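Local coordinates for protein diacylglycerol lipase (Aspergillus oryzae, PDB 5XK2) that probably hydrolyses mono- and diacylglycerols, as a fungal class 3 lipase of the alpha/beta-hydrolase fold, captured here in a closed conformation, at residues 122-125 with 126-130; 186-189 with 190-193; 204-207 with 208-211; 267-271 with 272-276. All coordinates share one frame; numbering follows the deposited sequence.

How the interactions relate
All four contacts are local and follow one another in series, so none nests within or crosses another. Interaction 1 lies in the first half of helix 118-138, which packs on helix 154-168 and on strands 58-65 and 83-89. Interaction 2 forms the start of helix 186-195, the crossover between strands 173-178 and 198-203. The chain then leaves strand 198-203 into interaction 3, a tight turn, and after strand 240-243 reaches interaction 4, which closes a small hairpin. Interactions 3 and 4 touch: Asp206 OD2 lies 2.6 Å from Tyr271 OH, and Asp205 OD1 lies 2.7 Å from Ser267 OG. Their touching ties together the two loops that hold the probable triad acid and histidine, and both touch the second subunit.

Interaction 1: residues 122-125 with 126-130; sequences TAWK and VVRDR
Trp124 and Arg128 meet because each sends its CG anti to the backbone N (chi1 160° and 167°), which brings the indole round beside the next helical turn and lays the arginine stem across it. Arg128 CB sits over a ring face, 3.8 Å from the centroid of the six-membered ring of Trp124, in a CH-pi contact. Farther along, Arg128 CG comes within 3.6 Å of Trp124 CZ2. The chain then bends, so that the guanidinium plane is turned 74° from the indole rather than stacked on it. Lys125 runs alongside Arg128 and points the same way; its CE approaches Arg128 NH2 to 3.4 Å, and its NZ stays 4.4 Å from that same NH2.

The backbone of helix 118-138 is irregular here. Val126 N still bonds to Thr122 O, but Trp124 O receives two weak bonds, from Val127 N and Arg128 N. Between Lys125 O and Asp129 N, where the regular helical bond would form, a water enters: it donates to Lys125 O at 2.7 Å and accepts from Asp129 N at 3.0 Å. A second water also donates to Lys125 O, at 2.8 Å, and accepts from Arg128 NE at 3.3 Å.

Outside the two segments, Asp165 of helix 154-168 takes both the indole NE1 and, in a salt bridge, Arg128 NH1. The carboxylate probably balances the arginine's charge and so makes the nearby lysine easier to accommodate, while the two waters satisfy a carbonyl that the loosened helix has left without its usual amide partner.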
loop_
_atom_site.group_PDB
_atom_site.type_symbol
_atom_site.label_atom_id
_atom_site.label_comp_id
_atom_site.label_asym_id
_atom_site.label_seq_id
_atom_site.Cartn_x
_atom_site.Cartn_y
_atom_site.Cartn_z
ATOM N N THR A 122 -6.975 9.489 17.430
ATOM C CA THR A 122 -7.245 8.270 18.208
ATOM C C THR A 122 -5.950 7.529 18.565
ATOM O O THR A 122 -5.766 7.104 19.717
ATOM C CB THR A 122 -8.198 7.333 17.444
ATOM O OG1 THR A 122 -9.456 8.002 17.258
ATOM C CG2 THR A 122 -8.420 6.033 18.230
ATOM N N ALA A 123 -5.046 7.418 17.595
ATOM C CA ALA A 123 -3.771 6.745 17.817
ATOM C C ALA A 123 -2.991 7.411 18.955
ATOM O O ALA A 123 -2.448 6.732 19.826
ATOM C CB ALA A 123 -2.947 6.732 16.538
ATOM N N TRP A 124 -2.933 8.739 18.948
ATOM C CA TRP A 124 -2.250 9.473 20.002
ATOM C C TRP A 124 -2.942 9.267 21.342
ATOM O O TRP A 124 -2.288 9.050 22.353
ATOM C CB TRP A 124 -2.200 10.962 19.653
ATOM C CG TRP A 124 -1.957 11.912 20.807
ATOM C CD1 TRP A 124 -2.760 12.954 21.185
ATOM C CD2 TRP A 124 -0.830 11.935 21.702
ATOM N NE1 TRP A 124 -2.213 13.615 22.256
ATOM C CE2 TRP A 124 -1.022 13.022 22.587
ATOM C CE3 TRP A 124 0.327 11.150 21.835
ATOM C CZ2 TRP A 124 -0.107 13.339 23.603
ATOM C CZ3 TRP A 124 1.238 11.473 22.830
ATOM C CH2 TRP A 124 1.015 12.549 23.708
ATOM N N LYS A 125 -4.271 9.329 21.335
ATOM C CA LYS A 125 -5.027 9.194 22.590
ATOM C C LYS A 125 -4.797 7.847 23.282
ATOM O O LYS A 125 -4.814 7.780 24.506
ATOM C CB LYS A 125 -6.522 9.386 22.346
ATOM C CG LYS A 125 -6.927 10.821 22.135
ATOM C CD LYS A 125 -8.402 10.989 22.435
ATOM C CE LYS A 125 -8.674 10.826 23.917
ATOM N NZ LYS A 125 -10.126 10.638 24.181
ATOM N N VAL A 126 -4.591 6.797 22.499
ATOM C CA VAL A 126 -4.377 5.457 23.052
ATOM C C VAL A 126 -3.063 5.391 23.837
ATOM O O VAL A 126 -2.968 4.672 24.830
ATOM C CB VAL A 126 -4.388 4.385 21.926
ATOM C CG1 VAL A 126 -3.840 3.047 22.421
ATOM C CG2 VAL A 126 -5.803 4.196 21.392
ATOM N N VAL A 127 -2.030 6.096 23.371
ATOM C CA VAL A 127 -0.754 6.095 24.091
ATOM C C VAL A 127 -0.417 7.344 24.919
ATOM O O VAL A 127 0.620 7.386 25.592
ATOM C CB VAL A 127 0.409 5.818 23.109
ATOM C CG1 VAL A 127 0.321 4.389 22.583
ATOM C CG2 VAL A 127 0.392 6.806 21.949
ATOM N N ARG A 128 -1.279 8.360 24.895
ATOM C CA ARG A 128 -0.967 9.638 25.534
ATOM C C ARG A 128 -0.660 9.551 27.033
ATOM O O ARG A 128 0.299 10.154 27.521
ATOM C CB ARG A 128 -2.129 10.617 25.313
ATOM C CG ARG A 128 -2.061 11.852 26.177
ATOM C CD ARG A 128 -3.090 12.908 25.738
ATOM N NE ARG A 128 -4.474 12.485 25.997
ATOM C CZ ARG A 128 -5.537 13.221 25.678
ATOM N NH1 ARG A 128 -5.372 14.405 25.084
ATOM N NH2 ARG A 128 -6.761 12.787 25.957
ATOM N N ASP A 129 -1.500 8.836 27.778
ATOM C CA ASP A 129 -1.341 8.774 29.230
ATOM C C ASP A 129 -0.003 8.148 29.646
ATOM O O ASP A 129 0.681 8.671 30.532
ATOM C CB ASP A 129 -2.503 7.999 29.842
ATOM C CG ASP A 129 -3.825 8.733 29.698
ATOM O OD1 ASP A 129 -3.807 9.975 29.551
ATOM O OD2 ASP A 129 -4.882 8.068 29.738
ATOM N N ARG A 130 0.357 7.049 28.993
ATOM C CA ARG A 130 1.642 6.372 29.215
ATOM C C ARG A 130 2.818 7.279 28.907
ATOM O O ARG A 130 3.805 7.314 29.633
ATOM C CB ARG A 130 1.754 5.143 28.327
ATOM C CG ARG A 130 1.314 3.861 28.908
ATOM C CD ARG A 130 1.325 2.868 27.768
ATOM N NE ARG A 130 0.182 3.064 26.886
ATOM C CZ ARG A 130 -0.120 2.246 25.890
ATOM N NH1 ARG A 130 0.667 1.209 25.633
ATOM N NH2 ARG A 130 -1.204 2.455 25.162
HETATM O O HOH W 1 -3.678 7.045 26.866
HETATM O O HOH W 2 -5.876 9.551 26.458
#

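Interaction 2: residues 186-189 with 190-193; sequences KPLA and EFIT
Lys186, Pro187, Leu188 and Ala189 each accept, at the backbone carbonyl, the N-H of the residue four places on, making the opening turns of helix 186-195 a regular alpha-helix. The bond from Glu190 N to Lys186 O, at 2.9 Å, is nearly straight, and those from Phe191 N to Pro187 O and from Ile192 N to Leu188 O repeat the pattern. At the start of the helix, Asn185 OD1 also accepts from Leu188 N.

Thr193 adds a second link to the last of these carbonyls. Its OG1, turned back beside its own backbone N (chi1 -66°), donates to Ala189 O at 2.7 Å, while Thr193 N donates to the same oxygen at 3.0 Å. The two donors arrive from opposite faces of the carbonyl plane. The hydroxyl has a further partner in Ser222 N.

On the flank that meets helix 154-168, Leu188 CG lies 3.9 Å from Ile192 CD1, the two branched chains crossing at a slant. Leu188 CD1 also reaches Phe191 CD2, 4.2 Å away. Leu188 continues onto Leu161 and Ile192 onto Ala164, so this flank of the crossover helix in the beta-alpha-beta unit meets its neighbour largely through apolar side chains.

The other flank carries charge. Glu190 OE2 rests against the lysine stem, 3.3 Å from Lys186 CG, but Lys186 NZ remains 4.9 Å from OE2. No salt bridge forms at this separation, so any attraction between the opposite charges is probably weak, whereas the doubly gripped carbonyl of Ala189 ties the threonine side chain firmly to the helix backbone.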
loop_
_atom_site.group_PDB
_atom_site.type_symbol
_atom_site.label_atom_id
_atom_site.label_comp_id
_atom_site.label_asym_id
_atom_site.label_seq_id
_atom_site.Cartn_x
_atom_site.Cartn_y
_atom_site.Cartn_z
ATOM N N LYS A 186 -8.247 24.089 9.060
ATOM C CA LYS A 186 -7.460 25.327 9.002
ATOM C C LYS A 186 -7.211 25.942 10.396
ATOM O O LYS A 186 -6.072 26.284 10.703
ATOM C CB LYS A 186 -8.097 26.373 8.047
ATOM C CG LYS A 186 -7.068 27.420 7.576
ATOM C CD LYS A 186 -7.593 28.303 6.430
ATOM C CE LYS A 186 -6.445 29.040 5.736
ATOM N NZ LYS A 186 -6.882 29.714 4.474
ATOM N N PRO A 187 -8.254 26.082 11.252
ATOM C CA PRO A 187 -7.976 26.653 12.581
ATOM C C PRO A 187 -6.925 25.861 13.366
ATOM O O PRO A 187 -6.055 26.471 13.998
ATOM C CB PRO A 187 -9.346 26.583 13.289
ATOM C CG PRO A 187 -10.324 26.620 12.188
ATOM C CD PRO A 187 -9.703 25.886 11.036
ATOM N N LEU A 188 -6.969 24.536 13.298
ATOM C CA LEU A 188 -5.971 23.748 14.031
ATOM C C LEU A 188 -4.590 23.886 13.402
ATOM O O LEU A 188 -3.581 23.973 14.106
ATOM C CB LEU A 188 -6.376 22.276 14.101
ATOM C CG LEU A 188 -5.379 21.376 14.837
ATOM C CD1 LEU A 188 -5.106 21.913 16.255
ATOM C CD2 LEU A 188 -5.871 19.908 14.905
ATOM N N ALA A 189 -4.527 23.910 12.076
ATOM C CA ALA A 189 -3.213 24.074 11.450
ATOM C C ALA A 189 -2.608 25.427 11.795
ATOM O O ALA A 189 -1.413 25.513 12.031
ATOM C CB ALA A 189 -3.301 23.908 9.947
ATOM N N GLU A 190 -3.431 26.480 11.864
ATOM C CA GLU A 190 -2.906 27.794 12.262
ATOM C C GLU A 190 -2.435 27.783 13.712
ATOM O O GLU A 190 -1.393 28.344 14.047
ATOM C CB GLU A 190 -3.967 28.900 12.062
ATOM C CG GLU A 190 -4.409 29.008 10.593
ATOM C CD GLU A 190 -5.454 30.092 10.349
ATOM O OE1 GLU A 190 -5.656 30.945 11.241
ATOM O OE2 GLU A 190 -6.061 30.070 9.257
ATOM N N PHE A 191 -3.204 27.135 14.578
ATOM C CA PHE A 191 -2.809 27.010 15.978
ATOM C C PHE A 191 -1.457 26.305 16.133
ATOM O O PHE A 191 -0.565 26.808 16.828
ATOM C CB PHE A 191 -3.900 26.259 16.750
ATOM C CG PHE A 191 -3.610 26.086 18.216
ATOM C CD1 PHE A 191 -3.625 27.171 19.077
ATOM C CD2 PHE A 191 -3.344 24.831 18.732
ATOM C CE1 PHE A 191 -3.374 27.002 20.440
ATOM C CE2 PHE A 191 -3.081 24.654 20.090
ATOM C CZ PHE A 191 -3.092 25.735 20.941
ATOM N N ILE A 192 -1.301 25.153 15.479
ATOM C CA ILE A 192 -0.060 24.385 15.616
ATOM C C ILE A 192 1.117 25.172 15.041
ATOM O O ILE A 192 2.178 25.276 15.651
ATOM C CB ILE A 192 -0.182 23.011 14.936
ATOM C CG1 ILE A 192 -1.299 22.198 15.610
ATOM C CG2 ILE A 192 1.177 22.288 14.971
ATOM C CD1 ILE A 192 -1.549 20.841 14.956
ATOM N N THR A 193 0.909 25.749 13.860
ATOM C CA THR A 193 1.930 26.555 13.201
ATOM C C THR A 193 2.453 27.654 14.122
ATOM O O THR A 193 3.657 27.872 14.248
ATOM C CB THR A 193 1.340 27.174 11.903
ATOM O OG1 THR A 193 1.052 26.109 10.992
ATOM C CG2 THR A 193 2.301 28.188 11.247
#

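Interaction 3: residues 204-207 with 208-211; sequences NDDP and VPKL
Asp206 and Val208 form an Asx turn with Pro207 between them, the lead-in to a short 3-10 segment in the loop after strand 198-203. Asp206 is probably the acid of the Ser-His-Asp triad of this alpha/beta-hydrolase, and the turn helps fix its carboxylate.

The tight part is built round that carboxylate. Extended away from its own backbone N (chi1 178°), the side chain reaches forward, and Asp206 OD1 accepts from Val208 N at 3.0 Å. The amide comes from above the carboxylate plane, 55° out of it. Pro209 crosses the same group at about a right angle, its CD 3.3 Å from Asp206 CG. The second oxygen, OD2, is held by His268 ND1 and Tyr271 OH. Just behind, Lys210 N bonds to Pro207 O at 3.0 Å, and Leu211 N bonds to Val208 O, winding the chain into its 3-10 turns. Pro207 and Leu211 pack on Leu262 and Leu263 of the second subunit.

The other side is looser and relies on water. Lys210 stretches back past the turn with its chain extended, meeting Asp206 O only through CE, 3.8 Å away. Its ammonium group does not contact Asp205 directly: Lys210 NZ and Asp205 O are 4.2 Å apart. Leu259 O and Thr255 OG1 bond to NZ as well, so this buried charge is met by neutral oxygens. Between the two segments one water spans the remaining distance, donating to Asp205 O at 2.7 Å and accepting from Lys210 NZ at 2.8 Å.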
loop_
_atom_site.group_PDB
_atom_site.type_symbol
_atom_site.label_atom_id
_atom_site.label_comp_id
_atom_site.label_asym_id
_atom_site.label_seq_id
_atom_site.Cartn_x
_atom_site.Cartn_y
_atom_site.Cartn_z
ATOM N N ASN A 204 9.973 15.752 -2.994
ATOM C CA ASN A 204 9.543 15.695 -4.396
ATOM C C ASN A 204 8.038 15.459 -4.501
ATOM O O ASN A 204 7.249 16.206 -3.899
ATOM C CB ASN A 204 10.354 14.629 -5.155
ATOM C CG ASN A 204 11.800 15.064 -5.356
ATOM O OD1 ASN A 204 12.070 16.257 -5.503
ATOM N ND2 ASN A 204 12.724 14.103 -5.364
ATOM N N ASP A 205 7.649 14.439 -5.262
ATOM C CA ASP A 205 6.245 14.144 -5.573
ATOM C C ASP A 205 5.624 13.104 -4.638
ATOM O O ASP A 205 4.688 12.402 -5.019
ATOM C CB ASP A 205 6.068 13.739 -7.047
ATOM C CG ASP A 205 6.926 12.565 -7.464
ATOM O OD1 ASP A 205 7.777 12.103 -6.677
ATOM O OD2 ASP A 205 6.747 12.116 -8.625
ATOM N N ASP A 206 6.196 12.928 -3.455
ATOM C CA ASP A 206 5.626 11.968 -2.484
ATOM C C ASP A 206 4.096 12.143 -2.382
ATOM O O ASP A 206 3.610 13.238 -2.163
ATOM C CB ASP A 206 6.307 12.213 -1.130
ATOM C CG ASP A 206 5.788 11.313 -0.018
ATOM O OD1 ASP A 206 4.922 10.442 -0.262
ATOM O OD2 ASP A 206 6.288 11.491 1.118
ATOM N N PRO A 207 3.325 11.069 -2.633
ATOM C CA PRO A 207 1.863 11.239 -2.597
ATOM C C PRO A 207 1.257 11.403 -1.196
ATOM O O PRO A 207 0.154 11.952 -1.058
ATOM C CB PRO A 207 1.342 9.950 -3.241
ATOM C CG PRO A 207 2.403 8.930 -2.968
ATOM C CD PRO A 207 3.724 9.709 -3.056
ATOM N N VAL A 208 1.940 10.897 -0.174
ATOM C CA VAL A 208 1.318 10.811 1.145
ATOM C C VAL A 208 1.003 12.185 1.767
ATOM O O VAL A 208 -0.085 12.345 2.316
ATOM C CB VAL A 208 2.177 9.926 2.082
ATOM C CG1 VAL A 208 1.589 9.890 3.501
ATOM C CG2 VAL A 208 2.225 8.482 1.503
ATOM N N PRO A 209 1.898 13.189 1.648
ATOM C CA PRO A 209 1.561 14.520 2.180
ATOM C C PRO A 209 0.411 15.217 1.451
ATOM O O PRO A 209 0.095 16.353 1.801
ATOM C CB PRO A 209 2.878 15.309 2.045
ATOM C CG PRO A 209 3.930 14.239 2.139
ATOM C CD PRO A 209 3.331 13.119 1.308
ATOM N N LYS A 210 -0.096 14.636 0.364
ATOM C CA LYS A 210 -1.255 15.220 -0.298
ATOM C C LYS A 210 -2.584 14.700 0.238
ATOM O O LYS A 210 -3.642 15.062 -0.282
ATOM C CB LYS A 210 -1.189 14.961 -1.801
ATOM C CG LYS A 210 0.003 15.595 -2.433
ATOM C CD LYS A 210 0.081 15.229 -3.904
ATOM C CE LYS A 210 1.466 15.396 -4.386
ATOM N NZ LYS A 210 1.533 15.099 -5.831
ATOM N N LEU A 211 -2.520 13.840 1.251
ATOM C CA LEU A 211 -3.715 13.239 1.851
ATOM C C LEU A 211 -3.780 13.530 3.339
ATOM O O LEU A 211 -2.750 13.664 3.992
ATOM C CB LEU A 211 -3.730 11.727 1.637
ATOM C CG LEU A 211 -3.822 11.270 0.182
ATOM C CD1 LEU A 211 -3.728 9.762 0.148
ATOM C CD2 LEU A 211 -5.116 11.768 -0.449
HETATM O O HOH W 3 2.345 12.496 -6.299
#

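Interaction 4: residues 267-271 with 272-276; sequences SHVWY and FIHAD
Backbone hydrogen bonds between Val269, Tyr271, Ile273 and Ala275 fold the stretch into a very short hairpin. At its tip Ile273 N donates to Tyr271 O at 2.7 Å across Phe272, whose positive phi of 61° fits a classic gamma turn; the donor stands well above the carbonyl plane. In return Tyr271 N reaches Ile273 O at 3.1 Å. Ala275 N then bonds to Val269 O at 2.9 Å, leaving Trp270 and His274 as a non-hydrogen-bonded pair between the two links. CA-H...O contacts from His274 CA to Val269 O and from Trp270 CA to Ile273 O add to the bridge. A water joins Trp270 O to Phe272 N.

The principal aromatic contact belongs to that same pair. The six-membered ring of Trp270 and the His274 imidazole form an offset stack, centroids 4.3 Å apart and planes inclined by 24°, with Trp270 CZ3 only 3.4 Å from His274 CB.

Apolar and charged groups meet at the open end of the hairpin, where Val269 CB lies 3.4 Å from Asp276 OD1. The valine and the imidazole of His274 lie side by side, Val269 CG2 4.0 Å from His274 NE2. The other carboxylate oxygen, Asp276 OD2, is engaged by Tyr92 OH and by a salt bridge to Arg95 of the second subunit.

Just before the hairpin, His268, probably the triad histidine, is hydrogen-bonded through NE2 to Ser153 OG. The tip turns toward helix 14-27, with Phe272 on Leu15 and Phe18 and Ile273 on Ala26, while Tyr271 packs on Phe201 of strand 198-203 and Ile227 of strand 224-227.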
loop_
_atom_site.group_PDB
_atom_site.type_symbol
_atom_site.label_atom_id
_atom_site.label_comp_id
_atom_site.label_asym_id
_atom_site.label_seq_id
_atom_site.Cartn_x
_atom_site.Cartn_y
_atom_site.Cartn_z
ATOM N N SER A 267 9.232 8.141 -3.589
ATOM C CA SER A 267 9.645 9.402 -2.952
ATOM C C SER A 267 9.357 9.399 -1.455
ATOM O O SER A 267 10.013 10.091 -0.682
ATOM C CB SER A 267 8.937 10.591 -3.604
ATOM O OG SER A 267 9.381 10.716 -4.959
ATOM N N HIS A 268 8.372 8.603 -1.047
ATOM C CA HIS A 268 7.936 8.590 0.350
ATOM C C HIS A 268 8.967 7.999 1.296
ATOM O O HIS A 268 8.954 8.325 2.486
ATOM C CB HIS A 268 6.620 7.788 0.490
ATOM C CG HIS A 268 5.985 7.883 1.845
ATOM N ND1 HIS A 268 5.597 9.084 2.404
ATOM C CD2 HIS A 268 5.608 6.919 2.721
ATOM C CE1 HIS A 268 5.030 8.854 3.580
ATOM N NE2 HIS A 268 5.023 7.548 3.793
ATOM N N VAL A 269 9.812 7.089 0.806
ATOM C CA VAL A 269 10.681 6.369 1.722
ATOM C C VAL A 269 12.076 6.960 1.816
ATOM O O VAL A 269 12.866 6.491 2.631
ATOM C CB VAL A 269 10.763 4.866 1.357
ATOM C CG1 VAL A 269 9.354 4.304 1.241
ATOM C CG2 VAL A 269 11.516 4.661 0.045
ATOM N N TRP A 270 12.365 8.002 1.026
ATOM C CA TRP A 270 13.690 8.615 1.067
ATOM C C TRP A 270 13.586 10.039 1.611
ATOM O O TRP A 270 13.355 10.977 0.849
ATOM C CB TRP A 270 14.301 8.638 -0.354
ATOM C CG TRP A 270 14.523 7.267 -0.911
ATOM C CD1 TRP A 270 13.723 6.595 -1.787
ATOM C CD2 TRP A 270 15.618 6.379 -0.605
ATOM N NE1 TRP A 270 14.251 5.339 -2.048
ATOM C CE2 TRP A 270 15.406 5.190 -1.332
ATOM C CE3 TRP A 270 16.736 6.475 0.224
ATOM C CZ2 TRP A 270 16.286 4.101 -1.258
ATOM C CZ3 TRP A 270 17.623 5.388 0.278
ATOM C CH2 TRP A 270 17.383 4.227 -0.455
ATOM N N TYR A 271 13.818 10.183 2.918
ATOM C CA TYR A 271 13.844 11.492 3.573
ATOM C C TYR A 271 15.176 11.540 4.285
ATOM O O TYR A 271 15.301 11.122 5.429
ATOM C CB TYR A 271 12.648 11.618 4.545
ATOM C CG TYR A 271 11.376 12.048 3.855
ATOM C CD1 TYR A 271 10.672 11.172 3.017
ATOM C CD2 TYR A 271 10.895 13.340 4.008
ATOM C CE1 TYR A 271 9.504 11.591 2.356
ATOM C CE2 TYR A 271 9.727 13.763 3.362
ATOM C CZ TYR A 271 9.049 12.890 2.533
ATOM O OH TYR A 271 7.908 13.324 1.899
ATOM N N PHE A 272 16.147 12.103 3.584
ATOM C CA PHE A 272 17.580 12.104 3.914
ATOM C C PHE A 272 18.219 10.733 3.991
ATOM O O PHE A 272 19.264 10.528 3.387
ATOM C CB PHE A 272 17.820 12.797 5.253
ATOM C CG PHE A 272 17.281 14.185 5.302
ATOM C CD1 PHE A 272 17.947 15.215 4.642
ATOM C CD2 PHE A 272 16.097 14.465 5.971
ATOM C CE1 PHE A 272 17.440 16.528 4.654
ATOM C CE2 PHE A 272 15.586 15.770 5.988
ATOM C CZ PHE A 272 16.259 16.796 5.331
ATOM N N ILE A 273 17.482 9.759 4.519
ATOM C CA ILE A 273 17.956 8.392 4.678
ATOM C C ILE A 273 16.849 7.502 4.155
ATOM O O ILE A 273 15.762 7.995 3.852
ATOM C CB ILE A 273 18.249 8.018 6.166
ATOM C CG1 ILE A 273 16.965 8.089 6.995
ATOM C CG2 ILE A 273 19.340 8.909 6.752
ATOM C CD1 ILE A 273 17.086 7.522 8.448
ATOM N N HIS A 274 17.072 6.191 4.149
ATOM C CA HIS A 274 16.000 5.283 3.764
ATOM C C HIS A 274 15.205 5.052 5.037
ATOM O O HIS A 274 15.555 4.216 5.862
ATOM C CB HIS A 274 16.608 3.980 3.215
ATOM C CG HIS A 274 15.612 3.047 2.606
ATOM N ND1 HIS A 274 15.979 1.844 2.030
ATOM C CD2 HIS A 274 14.269 3.144 2.454
ATOM C CE1 HIS A 274 14.899 1.231 1.576
ATOM N NE2 HIS A 274 13.850 1.999 1.818
ATOM N N ALA A 275 14.082 5.766 5.154
ATOM C CA ALA A 275 13.479 5.985 6.468
ATOM C C ALA A 275 12.821 4.749 7.052
ATOM O O ALA A 275 12.811 4.560 8.265
ATOM C CB ALA A 275 12.452 7.131 6.379
ATOM N N ASP A 276 12.202 3.948 6.197
ATOM C CA ASP A 276 11.488 2.762 6.657
ATOM C C ASP A 276 12.246 1.447 6.446
ATOM O O ASP A 276 11.633 0.376 6.460
ATOM C CB ASP A 276 10.113 2.685 6.012
ATOM C CG ASP A 276 10.185 2.417 4.528
ATOM O OD1 ASP A 276 11.242 2.685 3.923
ATOM O OD2 ASP A 276 9.189 1.918 3.970
HETATM O O HOH W 4 15.566 12.914 0.835
#